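Local atomic coordinates of papain-like cysteine protease (Porcine reproductive and respiratory syndrome virus, PDB entry 3MTV), a protein that acts as a viral papain-like cysteine protease and metal-dependent nuclease, the nsp1beta part of the arterivirus polyprotein, and probably helps to suppress host gene expression and interferon signalling. Residues Asn89-Trp92 with Arg93-Ser97; His119-Pro122 with Gly123-Gln127; Tyr4-Gly7 with Arg8-Met12. All coordinates share one frame; numbering follows the deposited sequence.

Contacts 1 and 2 belong to the papain-like protease part of the chain, with centres 12 Å apart, and they touch. Trp91 NE1 packs at 3.5 Å from Val121 CG2, and Leu94 CD2 lies 4.1 Å from Leu126 CD1, so the turn that holds the probable nucleophile Cys90 and the residues after it pack against the loop before helix 124-131 and its first turn. The side chain of Cys90 is about 3 Å from that of His159 and about 7 Å from that of Leu126 in contact 2. Contact 3, the N-terminal hairpin, is remote: centre to centre it is 39 Å from contact 1 and 32 Å from contact 2, across the chain's centre.

Contact 1: Asn89-Trp92 with Arg93-Ser97; sequences NCWW and RLLDS
Leu95 turns back toward Trp91 and the carbonyl of Trp92, and its side chain can be followed outward. CB lies 3.4 Å from Trp92 O and CG 4.0 Å from the same Trp92 O, so the root of the side chain runs beside that carbonyl. With CG next to the backbone N (chi1 -64°), the branch CD1 reaches the benzo end of Trp91, 3.8 Å from CZ3 and near the ring plane: a methyl at an indole edge, not over its face. Farther on, Leu95 touches Glu106 of helix 100-112 and Leu135.

Leu95 N donates to Trp92 O, three residues back, at 2.6 Å in a nearly straight bond (169° at the hydrogen).

The neighbouring indoles meet edge to face, their planes nearly perpendicular, with Trp92 giving the edge and Trp91 the face. CD1 of Trp92 sits 3.4 Å above the plane of Trp91, over its centre, while Trp91 CD2 lies at the edge of the Trp92 ring, in plane. Asn89 CB covers part of one Trp92 face. Arg93 leads off differently: its CB and CG each pass 4.0 Å from Cys90 O, and the guanidinium forms a salt bridge through NH2 with Glu165.

Asn89-Trp92 is a type I turn, and Cys90, within it, has its side chain about 3 Å from that of His159. A cysteine followed directly by tryptophan, set facing a histidine from a beta strand, is the nucleophile arrangement of papain-like proteases, consistent with a Cys90-His159 catalytic pair here.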
loop_
_atom_site.group_PDB
_atom_site.type_symbol
_atom_site.label_atom_id
_atom_site.label_comp_id
_atom_site.label_asym_id
_atom_site.label_seq_id
_atom_site.Cartn_x
_atom_site.Cartn_y
_atom_site.Cartn_z
ATOM N N ASN A 89 21.128 -1.057 19.054
ATOM C CA ASN A 89 22.559 -1.168 19.283
ATOM C C ASN A 89 23.112 -2.472 18.748
ATOM O O ASN A 89 24.048 -3.039 19.278
ATOM C CB ASN A 89 22.847 -1.158 20.816
ATOM C CG ASN A 89 21.759 -1.853 21.644
ATOM O OD1 ASN A 89 21.342 -1.257 22.611
ATOM N ND2 ASN A 89 21.299 -3.100 21.275
ATOM N N CYS A 90 22.409 -3.090 17.849
ATOM C CA CYS A 90 22.830 -4.449 17.634
ATOM C C CYS A 90 24.111 -4.383 16.851
ATOM O O CYS A 90 24.627 -5.388 16.517
ATOM C CB CYS A 90 21.783 -5.164 16.815
ATOM S SG CYS A 90 21.406 -4.273 15.147
ATOM N N TRP A 91 24.611 -3.202 16.519
ATOM C CA TRP A 91 25.728 -3.117 15.597
ATOM C C TRP A 91 27.060 -3.148 16.295
ATOM O O TRP A 91 28.077 -3.481 15.714
ATOM C CB TRP A 91 25.700 -1.860 14.805
ATOM C CG TRP A 91 25.457 -0.636 15.524
ATOM C CD1 TRP A 91 24.277 -0.095 15.813
ATOM C CD2 TRP A 91 26.434 0.222 16.067
ATOM N NE1 TRP A 91 24.426 1.108 16.515
ATOM C CE2 TRP A 91 25.761 1.288 16.708
ATOM C CE3 TRP A 91 27.829 0.202 16.091
ATOM C CZ2 TRP A 91 26.452 2.336 17.389
ATOM C CZ3 TRP A 91 28.534 1.321 16.688
ATOM C CH2 TRP A 91 27.830 2.334 17.367
ATOM N N TRP A 92 27.019 -2.821 17.566
ATOM C CA TRP A 92 28.144 -3.028 18.423
ATOM C C TRP A 92 28.818 -4.310 18.222
ATOM O O TRP A 92 30.025 -4.315 18.184
ATOM C CB TRP A 92 27.679 -3.011 19.836
ATOM C CG TRP A 92 26.994 -1.723 20.283
ATOM C CD1 TRP A 92 26.682 -0.589 19.519
ATOM C CD2 TRP A 92 26.533 -1.448 21.596
ATOM N NE1 TRP A 92 26.019 0.366 20.332
ATOM C CE2 TRP A 92 25.947 -0.144 21.598
ATOM C CE3 TRP A 92 26.565 -2.177 22.776
ATOM C CZ2 TRP A 92 25.462 0.414 22.703
ATOM C CZ3 TRP A 92 26.032 -1.642 23.877
ATOM C CH2 TRP A 92 25.461 -0.359 23.843
ATOM N N ARG A 93 28.070 -5.403 18.106
ATOM C CA ARG A 93 28.718 -6.713 17.982
ATOM C C ARG A 93 29.870 -6.579 17.003
ATOM O O ARG A 93 30.989 -6.960 17.213
ATOM C CB ARG A 93 27.730 -7.784 17.495
ATOM C CG ARG A 93 26.675 -8.176 18.567
ATOM C CD ARG A 93 26.622 -9.723 18.923
ATOM N NE ARG A 93 25.475 -9.992 19.762
ATOM C CZ ARG A 93 24.201 -9.723 19.442
ATOM N NH1 ARG A 93 23.839 -9.224 18.263
ATOM N NH2 ARG A 93 23.251 -9.963 20.335
ATOM N N LEU A 94 29.597 -5.965 15.894
ATOM C CA LEU A 94 30.648 -5.747 14.899
ATOM C C LEU A 94 32.035 -5.234 15.361
ATOM O O LEU A 94 33.021 -5.445 14.716
ATOM C CB LEU A 94 30.047 -4.726 14.005
ATOM C CG LEU A 94 29.421 -5.315 12.763
ATOM C CD1 LEU A 94 28.716 -6.693 12.937
ATOM C CD2 LEU A 94 28.579 -4.318 12.022
ATOM N N LEU A 95 32.071 -4.582 16.529
ATOM C CA LEU A 95 33.276 -4.003 17.047
ATOM C C LEU A 95 33.759 -4.825 18.179
ATOM O O LEU A 95 34.378 -4.267 19.123
ATOM C CB LEU A 95 32.955 -2.652 17.596
ATOM C CG LEU A 95 32.485 -1.705 16.453
ATOM C CD1 LEU A 95 31.920 -0.391 16.954
ATOM C CD2 LEU A 95 33.486 -1.402 15.300
ATOM N N ASP A 96 33.477 -6.127 18.096
ATOM C CA ASP A 96 33.730 -6.960 19.241
ATOM C C ASP A 96 35.196 -7.192 19.462
ATOM O O ASP A 96 35.673 -7.183 20.582
ATOM C CB ASP A 96 32.909 -8.230 19.217
ATOM C CG ASP A 96 31.622 -8.073 20.076
ATOM O OD1 ASP A 96 30.882 -9.123 20.141
ATOM O OD2 ASP A 96 31.384 -6.895 20.655
ATOM N N SER A 97 35.903 -7.195 18.363
ATOM C CA SER A 97 37.269 -7.491 18.383
ATOM C C SER A 97 38.050 -6.291 18.905
ATOM O O SER A 97 39.142 -6.452 19.413
ATOM C CB SER A 97 37.667 -7.824 16.977
ATOM O OG SER A 97 38.393 -6.763 16.423
#

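Contact 2: His119-Pro122 with Gly123-Gln127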
loop_
_atom_site.group_PDB
_atom_site.type_symbol
_atom_site.label_atom_id
_atom_site.label_comp_id
_atom_site.label_asym_id
_atom_site.label_seq_id
_atom_site.Cartn_x
_atom_site.Cartn_y
_atom_site.Cartn_z
ATOM N N HIS A 119 16.751 3.349 15.862
ATOM C CA HIS A 119 16.955 2.685 14.565
ATOM C C HIS A 119 18.345 2.323 14.355
ATOM O O HIS A 119 18.721 1.785 13.350
ATOM C CB HIS A 119 16.409 3.500 13.400
ATOM C CG HIS A 119 15.281 4.349 13.801
ATOM N ND1 HIS A 119 13.963 3.910 13.710
ATOM C CD2 HIS A 119 15.262 5.560 14.432
ATOM C CE1 HIS A 119 13.185 4.847 14.261
ATOM N NE2 HIS A 119 13.938 5.860 14.693
ATOM N N GLY A 120 19.140 2.648 15.312
ATOM C CA GLY A 120 20.503 2.292 15.135
ATOM C C GLY A 120 21.192 3.350 14.293
ATOM O O GLY A 120 20.900 4.580 14.427
ATOM N N VAL A 121 22.121 2.860 13.445
ATOM C CA VAL A 121 23.034 3.751 12.689
ATOM C C VAL A 121 23.025 3.496 11.203
ATOM O O VAL A 121 22.792 2.352 10.788
ATOM C CB VAL A 121 24.510 3.635 13.130
ATOM C CG1 VAL A 121 24.777 4.405 14.342
ATOM C CG2 VAL A 121 24.930 2.217 13.246
ATOM N N PRO A 122 23.310 4.519 10.398
ATOM C CA PRO A 122 23.079 4.422 8.970
ATOM C C PRO A 122 23.728 3.328 8.169
ATOM O O PRO A 122 23.013 2.625 7.474
ATOM C CB PRO A 122 23.474 5.781 8.464
ATOM C CG PRO A 122 23.263 6.688 9.595
ATOM C CD PRO A 122 23.591 5.899 10.802
ATOM N N GLY A 123 25.004 3.111 8.165
ATOM C CA GLY A 123 25.342 2.068 7.174
ATOM C C GLY A 123 26.514 2.623 6.497
ATOM O O GLY A 123 27.586 2.181 6.736
ATOM N N LYS A 124 26.324 3.741 5.801
ATOM C CA LYS A 124 27.495 4.484 5.403
ATOM C C LYS A 124 28.339 4.731 6.668
ATOM O O LYS A 124 29.552 4.791 6.616
ATOM C CB LYS A 124 27.129 5.779 4.737
ATOM C CG LYS A 124 26.833 5.661 3.204
ATOM C CD LYS A 124 25.899 6.893 2.676
ATOM C CE LYS A 124 24.341 6.793 3.208
ATOM N NZ LYS A 124 23.356 7.844 2.664
ATOM N N TYR A 125 27.711 4.829 7.810
ATOM C CA TYR A 125 28.419 5.437 8.889
ATOM C C TYR A 125 29.056 4.277 9.476
ATOM O O TYR A 125 30.151 4.297 9.951
ATOM C CB TYR A 125 27.440 6.059 9.864
ATOM C CG TYR A 125 28.037 6.309 11.193
ATOM C CD1 TYR A 125 28.084 5.306 12.108
ATOM C CD2 TYR A 125 28.602 7.548 11.539
ATOM C CE1 TYR A 125 28.630 5.523 13.429
ATOM C CE2 TYR A 125 29.211 7.782 12.855
ATOM C CZ TYR A 125 29.230 6.741 13.785
ATOM O OH TYR A 125 29.816 6.845 15.075
ATOM N N LEU A 126 28.359 3.193 9.351
ATOM C CA LEU A 126 28.823 1.981 9.962
ATOM C C LEU A 126 30.022 1.535 9.219
ATOM O O LEU A 126 31.054 1.195 9.791
ATOM C CB LEU A 126 27.809 0.949 9.750
ATOM C CG LEU A 126 27.813 -0.351 10.556
ATOM C CD1 LEU A 126 28.492 -0.216 11.862
ATOM C CD2 LEU A 126 26.432 -0.790 10.846
ATOM N N GLN A 127 29.910 1.597 7.922
ATOM C CA GLN A 127 30.984 1.129 7.097
ATOM C C GLN A 127 32.210 1.947 7.389
ATOM O O GLN A 127 33.343 1.484 7.476
ATOM C CB GLN A 127 30.588 1.404 5.728
ATOM C CG GLN A 127 31.729 1.141 4.882
ATOM C CD GLN A 127 31.364 0.090 3.927
ATOM O OE1 GLN A 127 30.354 0.227 3.210
ATOM N NE2 GLN A 127 32.108 -1.021 3.947
#
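The chain enters helix 124-131 through an extended Val121, a Pro122 that already bends, and Gly123 at the N-cap, whose positive phi of 135° makes the last change of direction. The first turn is then closed by Gln127 N bonding to Gly123 O at 2.7 Å.

No hydrogen bond links 119-122 with 123-127, so apolar side chains carry the contact. Val121 is the central piece, because its branches part toward two helix residues. CG1, placed beside the backbone N and anti to the carbonyl carbon (chi1 -80°), lies 4.1 Å from both CD1 and CE1 of Tyr125, and Val121 CB is equally close to Tyr125 CD1; the valine thus meets the phenol ring obliquely, through these two carbons. CG2 takes the other direction and approaches CD2 of Leu126 at 4.1 Å, the two side chains crossing at about a right angle.

Gly123 is the N-cap of helix 124-131 in the papain-like domain, and the two residues ahead of it, Val121 and Pro122, pack on the first turn of that helix. Val121 also shares backbone hydrogen bonds with Tyr202, next to the last residue of the chain. That pairing is consistent with the C-terminal tail lying along the protease as the product of self-cleavage.

Pro122 adds a second apolar approach: its CD lies 4.0 Å from Tyr125 CB, the pyrrolidine crossing the root of the tyrosine obliquely. The Tyr125 ring also meets those of Phe113 and Tyr115, with planes steeply inclined to its own, and touches His109 and Ala110 of helix 100-112. Two residues on, Gln127 NE2 is bonded to Phe194 O.

Contact 3: Tyr4-Gly7 with Arg8-Met12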
loop_
_atom_site.group_PDB
_atom_site.type_symbol
_atom_site.label_atom_id
_atom_site.label_comp_id
_atom_site.label_asym_id
_atom_site.label_seq_id
_atom_site.Cartn_x
_atom_site.Cartn_y
_atom_site.Cartn_z
ATOM N N TYR A 4 -9.228 -0.662 3.651
ATOM C CA TYR A 4 -10.191 0.159 4.416
ATOM C C TYR A 4 -9.575 1.436 4.853
ATOM O O TYR A 4 -8.421 1.420 5.159
ATOM C CB TYR A 4 -10.560 -0.583 5.681
ATOM C CG TYR A 4 -11.114 -1.984 5.458
ATOM C CD1 TYR A 4 -10.278 -3.110 5.473
ATOM C CD2 TYR A 4 -12.474 -2.199 5.227
ATOM C CE1 TYR A 4 -10.778 -4.404 5.268
ATOM C CE2 TYR A 4 -12.977 -3.515 5.002
ATOM C CZ TYR A 4 -12.145 -4.600 5.063
ATOM O OH TYR A 4 -12.666 -5.878 4.844
ATOM N N ASP A 5 -10.324 2.519 4.895
ATOM C CA ASP A 5 -9.906 3.750 5.509
ATOM C C ASP A 5 -9.956 3.583 7.026
ATOM O O ASP A 5 -10.954 3.098 7.553
ATOM C CB ASP A 5 -10.900 4.835 5.125
ATOM C CG ASP A 5 -10.508 6.222 5.646
ATOM O OD1 ASP A 5 -10.329 7.230 4.838
ATOM O OD2 ASP A 5 -10.423 6.287 6.895
ATOM N N ILE A 6 -8.918 4.009 7.742
ATOM C CA ILE A 6 -8.778 3.672 9.142
ATOM C C ILE A 6 -8.445 4.876 9.938
ATOM O O ILE A 6 -8.059 4.778 11.115
ATOM C CB ILE A 6 -7.637 2.715 9.389
ATOM C CG1 ILE A 6 -6.302 3.416 9.001
ATOM C CG2 ILE A 6 -7.821 1.412 8.652
ATOM C CD1 ILE A 6 -5.054 2.457 9.276
ATOM N N GLY A 7 -8.578 6.004 9.293
ATOM C CA GLY A 7 -8.477 7.261 9.961
ATOM C C GLY A 7 -7.097 7.849 9.881
ATOM O O GLY A 7 -6.197 7.238 9.338
ATOM N N ARG A 8 -7.002 9.067 10.393
ATOM C CA ARG A 8 -5.778 9.832 10.583
ATOM C C ARG A 8 -4.819 9.602 9.425
ATOM O O ARG A 8 -3.613 9.387 9.615
ATOM C CB ARG A 8 -5.162 9.593 11.985
ATOM C CG ARG A 8 -4.840 8.137 12.194
ATOM C CD ARG A 8 -5.698 7.432 13.305
ATOM N NE ARG A 8 -5.851 5.970 13.003
ATOM C CZ ARG A 8 -5.685 4.984 13.901
ATOM N NH1 ARG A 8 -5.370 5.318 15.165
ATOM N NH2 ARG A 8 -5.787 3.685 13.540
ATOM N N GLY A 9 -5.359 9.627 8.205
ATOM C CA GLY A 9 -4.470 9.770 7.072
ATOM C C GLY A 9 -3.986 8.448 6.497
ATOM O O GLY A 9 -3.403 8.439 5.480
ATOM N N ALA A 10 -4.304 7.322 7.087
ATOM C CA ALA A 10 -3.942 6.040 6.511
ATOM C C ALA A 10 -5.069 5.150 5.971
ATOM O O ALA A 10 -6.324 5.415 6.172
ATOM C CB ALA A 10 -3.301 5.262 7.583
ATOM N N VAL A 11 -4.613 4.012 5.424
ATOM C CA VAL A 11 -5.564 3.003 5.061
ATOM C C VAL A 11 -4.929 1.673 5.274
ATOM O O VAL A 11 -3.749 1.621 5.424
ATOM C CB VAL A 11 -5.852 3.050 3.543
ATOM C CG1 VAL A 11 -6.621 4.253 3.193
ATOM C CG2 VAL A 11 -4.574 2.971 2.707
ATOM N N MET A 12 -5.642 0.559 5.188
ATOM C CA MET A 12 -4.941 -0.615 5.616
ATOM C C MET A 12 -5.303 -1.732 4.770
ATOM O O MET A 12 -6.457 -1.819 4.436
ATOM C CB MET A 12 -5.410 -0.982 7.009
ATOM C CG MET A 12 -5.182 -2.426 7.315
ATOM S SD MET A 12 -5.464 -2.934 9.032
ATOM C CE MET A 12 -7.226 -2.902 9.233
#
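Tyr4 and Met12 are bonded in both directions, an antiparallel hydrogen-bonded pair in which each backbone N serves the other's carbonyl. Tyr4 N reaches Met12 O at 3.1 Å and Met12 N reaches Tyr4 O at 2.9 Å. At the opposite end of the hairpin, Ala10 N meets Gly7 O at 2.9 Å, closing a type I' turn from Gly7 to Ala10; between these, Ile6 N to Ala10 O is weak.

Two side chains fold onto the backbone near the turn. Asp5 OD2 accepts from Gly7 N at 3.0 Å, an Asx turn in which Gly7 N comes to the anti side of the carboxylate, 35° out of its plane, while Asp5 OD1 forms a salt bridge with Arg24. Arg8, its chain bent at chi2 (-114°), curls back along the Gly7 carbonyl carbon until NE makes a weak bond to Ile6 O.

The packing centres on Ile6. CD1 rests 3.7 Å from Ala10 CB, whereas CG2, on the other branch, lies 3.8 Å from Met12 CB, the isoleucine and methionine crossing at about a right angle.

Strand 3-7 is one of the two edge strands, within this chain, of a four-stranded antiparallel sheet, and strand 10-15 passes between it and strand 18-23, whose Trp21 and Val19 meet Ala10 and Met12. Helix 39-48 covers the Ala10 and Met12 side through His46 and Leu45, while Val11 packs on His52 of the second subunit.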